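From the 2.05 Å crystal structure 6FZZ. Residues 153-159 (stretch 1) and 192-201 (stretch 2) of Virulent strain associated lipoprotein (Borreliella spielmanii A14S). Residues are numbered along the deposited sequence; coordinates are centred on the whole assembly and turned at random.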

ATOM      1  N   SER A 153      -5.700  -7.173   5.373  1.00 28.30           N
ATOM      2  CA  SER A 153      -4.614  -8.172   5.447  1.00 28.18           C
ATOM      3  C   SER A 153      -3.702  -8.196   4.234  1.00 26.43           C
ATOM      4  O   SER A 153      -2.544  -8.515   4.404  1.00 25.00           O
ATOM      5  CB  SER A 153      -5.163  -9.634   5.592  1.00 28.75           C
ATOM      6  OG  SER A 153      -6.080  -9.594   6.632  1.00 38.73           O
ATOM      7  N   THR A 154      -4.225  -7.954   3.030  1.00 26.50           N
ATOM      8  CA  THR A 154      -3.347  -7.952   1.820  1.00 28.89           C
ATOM      9  C   THR A 154      -2.261  -6.950   2.017  1.00 30.26           C
ATOM     10  O   THR A 154      -1.093  -7.209   1.749  1.00 27.26           O
ATOM     11  CB  THR A 154      -4.095  -7.746   0.480  1.00 31.00           C
ATOM     12  OG1 THR A 154      -4.685  -6.414   0.384  1.00 32.19           O
ATOM     13  CG2 THR A 154      -5.200  -8.865   0.336  1.00 32.68           C
ATOM     14  N   LYS A 155      -2.639  -5.786   2.517  1.00 28.03           N
ATOM     15  CA  LYS A 155      -1.678  -4.733   2.731  1.00 28.82           C
ATOM     16  C   LYS A 155      -0.673  -5.123   3.761  1.00 28.96           C
ATOM     17  O   LYS A 155       0.528  -4.867   3.594  1.00 30.90           O
ATOM     18  CB  LYS A 155      -2.409  -3.445   3.119  1.00 29.89           C
ATOM     19  CG  LYS A 155      -1.539  -2.483   3.899  1.00 30.09           C
ATOM     20  CD  LYS A 155      -2.206  -1.142   4.139  1.00 29.48           C
ATOM     21  CE  LYS A 155      -1.129  -0.230   4.768  1.00 28.97           C
ATOM     22  NZ  LYS A 155      -1.565   1.146   4.766  1.00 29.48           N
ATOM     23  N   GLU A 156      -1.160  -5.698   4.862  1.00 28.44           N
ATOM     24  CA  GLU A 156      -0.304  -6.148   5.974  1.00 28.29           C
ATOM     25  C   GLU A 156       0.739  -7.240   5.562  1.00 28.85           C
ATOM     26  O   GLU A 156       1.882  -7.210   6.007  1.00 25.75           O
ATOM     27  CB  GLU A 156      -1.170  -6.673   7.103  1.00 33.90           C
ATOM     28  CG  GLU A 156      -0.385  -7.407   8.162  1.00 42.04           C
ATOM     29  CD  GLU A 156      -1.126  -7.477   9.460  1.00 56.78           C
ATOM     30  OE1 GLU A 156      -2.361  -7.777   9.419  1.00 60.38           O
ATOM     31  OE2 GLU A 156      -0.467  -7.246  10.509  1.00 64.35           O
ATOM     32  N   ILE A 157       0.343  -8.146   4.671  1.00 24.81           N
ATOM     33  CA  ILE A 157       1.250  -9.138   4.085  1.00 28.56           C
ATOM     34  C   ILE A 157       2.399  -8.479   3.275  1.00 24.57           C
ATOM     35  O   ILE A 157       3.576  -8.811   3.474  1.00 25.64           O
ATOM     36  CB  ILE A 157       0.482 -10.117   3.169  1.00 30.76           C
ATOM     37  CG1 ILE A 157      -0.535 -10.904   3.976  1.00 36.92           C
ATOM     38  CG2 ILE A 157       1.422 -11.113   2.479  1.00 34.17           C
ATOM     39  CD1 ILE A 157      -0.030 -11.386   5.317  1.00 42.33           C
ATOM     40  N   ILE A 158       2.043  -7.528   2.416  1.00 24.41           N
ATOM     41  CA  ILE A 158       3.044  -6.778   1.661  1.00 26.42           C
ATOM     42  C   ILE A 158       3.978  -5.958   2.548  1.00 24.24           C
ATOM     43  O   ILE A 158       5.179  -6.004   2.359  1.00 20.74           O
ATOM     44  CB  ILE A 158       2.408  -5.962   0.521  1.00 29.02           C
ATOM     45  CG1 ILE A 158       1.919  -6.927  -0.538  1.00 28.98           C
ATOM     46  CG2 ILE A 158       3.397  -4.964  -0.125  1.00 29.21           C
ATOM     47  CD1 ILE A 158       2.711  -8.228  -0.622  1.00 31.96           C
ATOM     48  N   SER A 159       3.404  -5.237   3.513  1.00 26.61           N
ATOM     49  CA  SER A 159       4.186  -4.491   4.468  1.00 29.72           C
ATOM     50  C   SER A 159       5.170  -5.401   5.168  1.00 28.83           C
ATOM     51  O   SER A 159       6.356  -5.023   5.324  1.00 29.71           O
ATOM     52  CB  SER A 159       3.282  -3.714   5.520  1.00 29.31           C
ATOM     53  OG  SER A 159       4.106  -3.341   6.589  1.00 33.40           O
ATOM     54  N   LYS A 192       6.288 -10.989  -7.902  1.00 32.59           N
ATOM     55  CA  LYS A 192       5.260 -12.025  -8.045  1.00 36.48           C
ATOM     56  C   LYS A 192       4.242 -12.099  -6.884  1.00 36.86           C
ATOM     57  O   LYS A 192       3.046 -12.081  -7.118  1.00 33.59           O
ATOM     58  CB  LYS A 192       5.907 -13.397  -8.259  1.00 37.98           C
ATOM     59  CG  LYS A 192       5.075 -14.295  -9.176  1.00 44.92           C
ATOM     60  CD  LYS A 192       4.569 -13.616 -10.441  1.00 48.57           C
ATOM     61  CE  LYS A 192       3.667 -14.536 -11.270  1.00 51.69           C
ATOM     62  NZ  LYS A 192       2.327 -14.786 -10.640  1.00 53.45           N
ATOM     63  N   GLN A 193       4.724 -12.166  -5.651  1.00 35.64           N
ATOM     64  CA  GLN A 193       3.879 -12.092  -4.494  1.00 42.03           C
ATOM     65  C   GLN A 193       3.046 -10.795  -4.364  1.00 35.86           C
ATOM     66  O   GLN A 193       1.865 -10.879  -4.008  1.00 33.30           O
ATOM     67  CB  GLN A 193       4.687 -12.351  -3.237  1.00 47.97           C
ATOM     68  CG  GLN A 193       5.122 -13.797  -3.095  1.00 58.82           C
ATOM     69  CD  GLN A 193       3.950 -14.755  -2.815  1.00 69.73           C
ATOM     70  OE1 GLN A 193       2.938 -14.767  -3.535  1.00 83.00           O
ATOM     71  NE2 GLN A 193       4.095 -15.589  -1.778  1.00 72.52           N
ATOM     72  N   ILE A 194       3.629  -9.636  -4.678  1.00 28.37           N
ATOM     73  CA  ILE A 194       2.901  -8.372  -4.534  1.00 26.63           C
ATOM     74  C   ILE A 194       1.819  -8.401  -5.542  1.00 23.75           C
ATOM     75  O   ILE A 194       0.745  -7.912  -5.264  1.00 22.29           O
ATOM     76  CB  ILE A 194       3.699  -7.085  -4.813  1.00 29.39           C
ATOM     77  CG1 ILE A 194       4.857  -6.901  -3.894  1.00 32.23           C
ATOM     78  CG2 ILE A 194       2.832  -5.814  -4.601  1.00 31.43           C
ATOM     79  CD1 ILE A 194       5.678  -5.760  -4.435  1.00 31.20           C
ATOM     80  N   LYS A 195       2.124  -8.884  -6.756  1.00 23.19           N
ATOM     81  CA  LYS A 195       1.204  -8.811  -7.865  1.00 26.14           C
ATOM     82  C   LYS A 195      -0.025  -9.696  -7.565  1.00 26.55           C
ATOM     83  O   LYS A 195      -1.146  -9.291  -7.862  1.00 25.27           O
ATOM     84  CB  LYS A 195       1.886  -9.263  -9.155  1.00 29.36           C
ATOM     85  CG  LYS A 195       1.036  -9.115 -10.394  1.00 31.22           C
ATOM     86  CD  LYS A 195       0.890  -7.644 -10.768  1.00 33.11           C
ATOM     87  CE  LYS A 195       0.060  -7.424 -12.001  1.00 34.21           C
ATOM     88  NZ  LYS A 195      -1.393  -7.338 -11.737  1.00 34.75           N
ATOM     89  N   GLU A 196       0.184 -10.816  -6.893  1.00 26.19           N
ATOM     90  CA  GLU A 196      -0.934 -11.650  -6.505  1.00 31.31           C
ATOM     91  C   GLU A 196      -1.823 -10.962  -5.484  1.00 30.71           C
ATOM     92  O   GLU A 196      -3.044 -11.053  -5.571  1.00 26.48           O
ATOM     93  CB  GLU A 196      -0.480 -12.995  -5.950  1.00 34.28           C
ATOM     94  CG  GLU A 196       0.121 -13.858  -7.064  1.00 41.35           C
ATOM     95  CD  GLU A 196       0.323 -15.300  -6.674  1.00 53.56           C
ATOM     96  OE1 GLU A 196       0.296 -15.641  -5.457  1.00 56.13           O
ATOM     97  OE2 GLU A 196       0.483 -16.098  -7.616  1.00 63.55           O
ATOM     98  N   LYS A 197      -1.200 -10.332  -4.498  1.00 26.43           N
ATOM     99  CA  LYS A 197      -1.941  -9.660  -3.444  1.00 26.23           C
ATOM    100  C   LYS A 197      -2.631  -8.444  -4.042  1.00 22.34           C
ATOM    101  O   LYS A 197      -3.724  -8.090  -3.634  1.00 21.98           O
ATOM    102  CB  LYS A 197      -0.996  -9.251  -2.319  1.00 25.01           C
ATOM    103  CG  LYS A 197      -0.442 -10.417  -1.504  1.00 26.31           C
ATOM    104  CD  LYS A 197      -1.513 -11.067  -0.659  1.00 30.79           C
ATOM    105  CE  LYS A 197      -1.231 -12.545  -0.440  1.00 33.76           C
ATOM    106  NZ  LYS A 197      -2.520 -13.178  -0.056  1.00 42.09           N
ATOM    107  N   GLN A 198      -2.019  -7.826  -5.038  1.00 21.83           N
ATOM    108  CA  GLN A 198      -2.605  -6.687  -5.687  1.00 20.93           C
ATOM    109  C   GLN A 198      -3.875  -7.082  -6.444  1.00 24.88           C
ATOM    110  O   GLN A 198      -4.903  -6.402  -6.374  1.00 17.64           O
ATOM    111  CB  GLN A 198      -1.655  -6.029  -6.669  1.00 23.19           C
ATOM    112  CG  GLN A 198      -2.333  -4.924  -7.483  1.00 22.52           C
ATOM    113  CD  GLN A 198      -2.680  -5.346  -8.894  1.00 27.95           C
ATOM    114  OE1 GLN A 198      -1.867  -5.979  -9.562  1.00 30.94           O
ATOM    115  NE2 GLN A 198      -3.896  -5.061  -9.331  1.00 26.38           N
ATOM    116  N   GLU A 199      -3.783  -8.168  -7.216  1.00 21.02           N
ATOM    117  CA  GLU A 199      -4.966  -8.726  -7.851  1.00 21.05           C
ATOM    118  C   GLU A 199      -6.092  -9.123  -6.895  1.00 21.17           C
ATOM    119  O   GLU A 199      -7.283  -8.918  -7.194  1.00 24.47           O
ATOM    120  CB  GLU A 199      -4.564  -9.893  -8.745  1.00 23.08           C
ATOM    121  CG  GLU A 199      -3.804  -9.395  -9.960  1.00 23.45           C
ATOM    122  CD  GLU A 199      -3.256 -10.507 -10.862  1.00 27.65           C
ATOM    123  OE1 GLU A 199      -3.603 -11.661 -10.678  1.00 38.93           O
ATOM    124  OE2 GLU A 199      -2.473 -10.197 -11.746  1.00 29.45           O
ATOM    125  N   GLU A 200      -5.703  -9.735  -5.808  1.00 21.63           N
ATOM    126  CA  GLU A 200      -6.613 -10.045  -4.725  1.00 24.35           C
ATOM    127  C   GLU A 200      -7.322  -8.780  -4.164  1.00 22.42           C
ATOM    128  O   GLU A 200      -8.543  -8.778  -3.986  1.00 20.13           O
ATOM    129  CB  GLU A 200      -5.838 -10.799  -3.677  1.00 29.38           C
ATOM    130  CG  GLU A 200      -6.653 -11.294  -2.513  1.00 40.23           C
ATOM    131  CD  GLU A 200      -5.825 -12.148  -1.551  1.00 46.72           C
ATOM    132  OE1 GLU A 200      -4.760 -12.714  -1.963  1.00 43.17           O
ATOM    133  OE2 GLU A 200      -6.311 -12.255  -0.403  1.00 53.77           O
ATOM    134  N   SER A 201      -6.585  -7.685  -3.994  1.00 20.09           N
ATOM    135  CA  SER A 201      -7.156  -6.441  -3.506  1.00 20.32           C
ATOM    136  C   SER A 201      -8.167  -5.836  -4.446  1.00 22.46           C
ATOM    137  O   SER A 201      -9.183  -5.281  -4.019  1.00 23.65           O
ATOM    138  CB  SER A 201      -6.021  -5.447  -3.144  1.00 19.63           C
ATOM    139  OG  SER A 201      -5.382  -4.968  -4.309  1.00 17.43           O
TER

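This is a small, nearly antiparallel helix-to-helix packing contact held by van der Waals contacts, with no hydrogen bond or salt bridge between the two stretches. The N-to-C directions of the helices differ by 167°, and the axes approach to 9.7 Å. The surface buried, both sides summed, is 317 Å².

The backbones lie closest at T154 and K197, whose CA atoms are 5.7 Å apart. One turn further along the first helix, the CA atoms of I158 and I194 are 6.4 Å apart. As the first chain runs forward, the second runs back, so T154 meets the later residues of its partner and I158 the earlier ones.

T154 is buried and points toward the second helix. Its side chain lies against the backbone there: T154 CB is 4.1 Å from K197 O. T154 CG2 is 3.6 Å from E200 OE2, a contact of a methyl group with a carboxylate oxygen. T154 OG1 is 3.9 Å from S201 CB. This hydroxyl makes its hydrogen bond to a residue just outside the stretches.

I158 fills the other end of the contact. Its CD1 atom makes the closest approach to each partner, Q193, I194 and K197. I158 CD1 lies 3.9 Å from I194 CA and 4.1 Å from I194 CG1, the latter an apolar contact between side chains. The same methyl, I158 CD1, is 3.9 Å from K197 CG. It therefore packs against both the backbone of I194 and the aliphatic part of the lysine.

K197 links the two ends. Its CB points toward the first helix, and its methylene chain supplies apolar surface. K197 CE is 4.2 Å from I157 CG2, a looser contact at the exposed side. The end of the I157 side chain leads away from the partner helix. The charge of K197 is met within its own helix: K197 NZ donates to E200 OE1 at 3.0 Å in a salt bridge. This pairing joins two residues that both touch T154.

Other polar bonds lie within the second helix. K195 NZ donates to Q198 OE1 at 2.6 Å and to E199 OE2 at 3.1 Å, the second as part of a salt bridge. K195 itself points away from the first helix. S201 OG donates to Q198 O at 2.6 Å, one turn back in the helix, and is also bonded elsewhere in the structure. On the first helix, K155 also points away and takes no part in the contact.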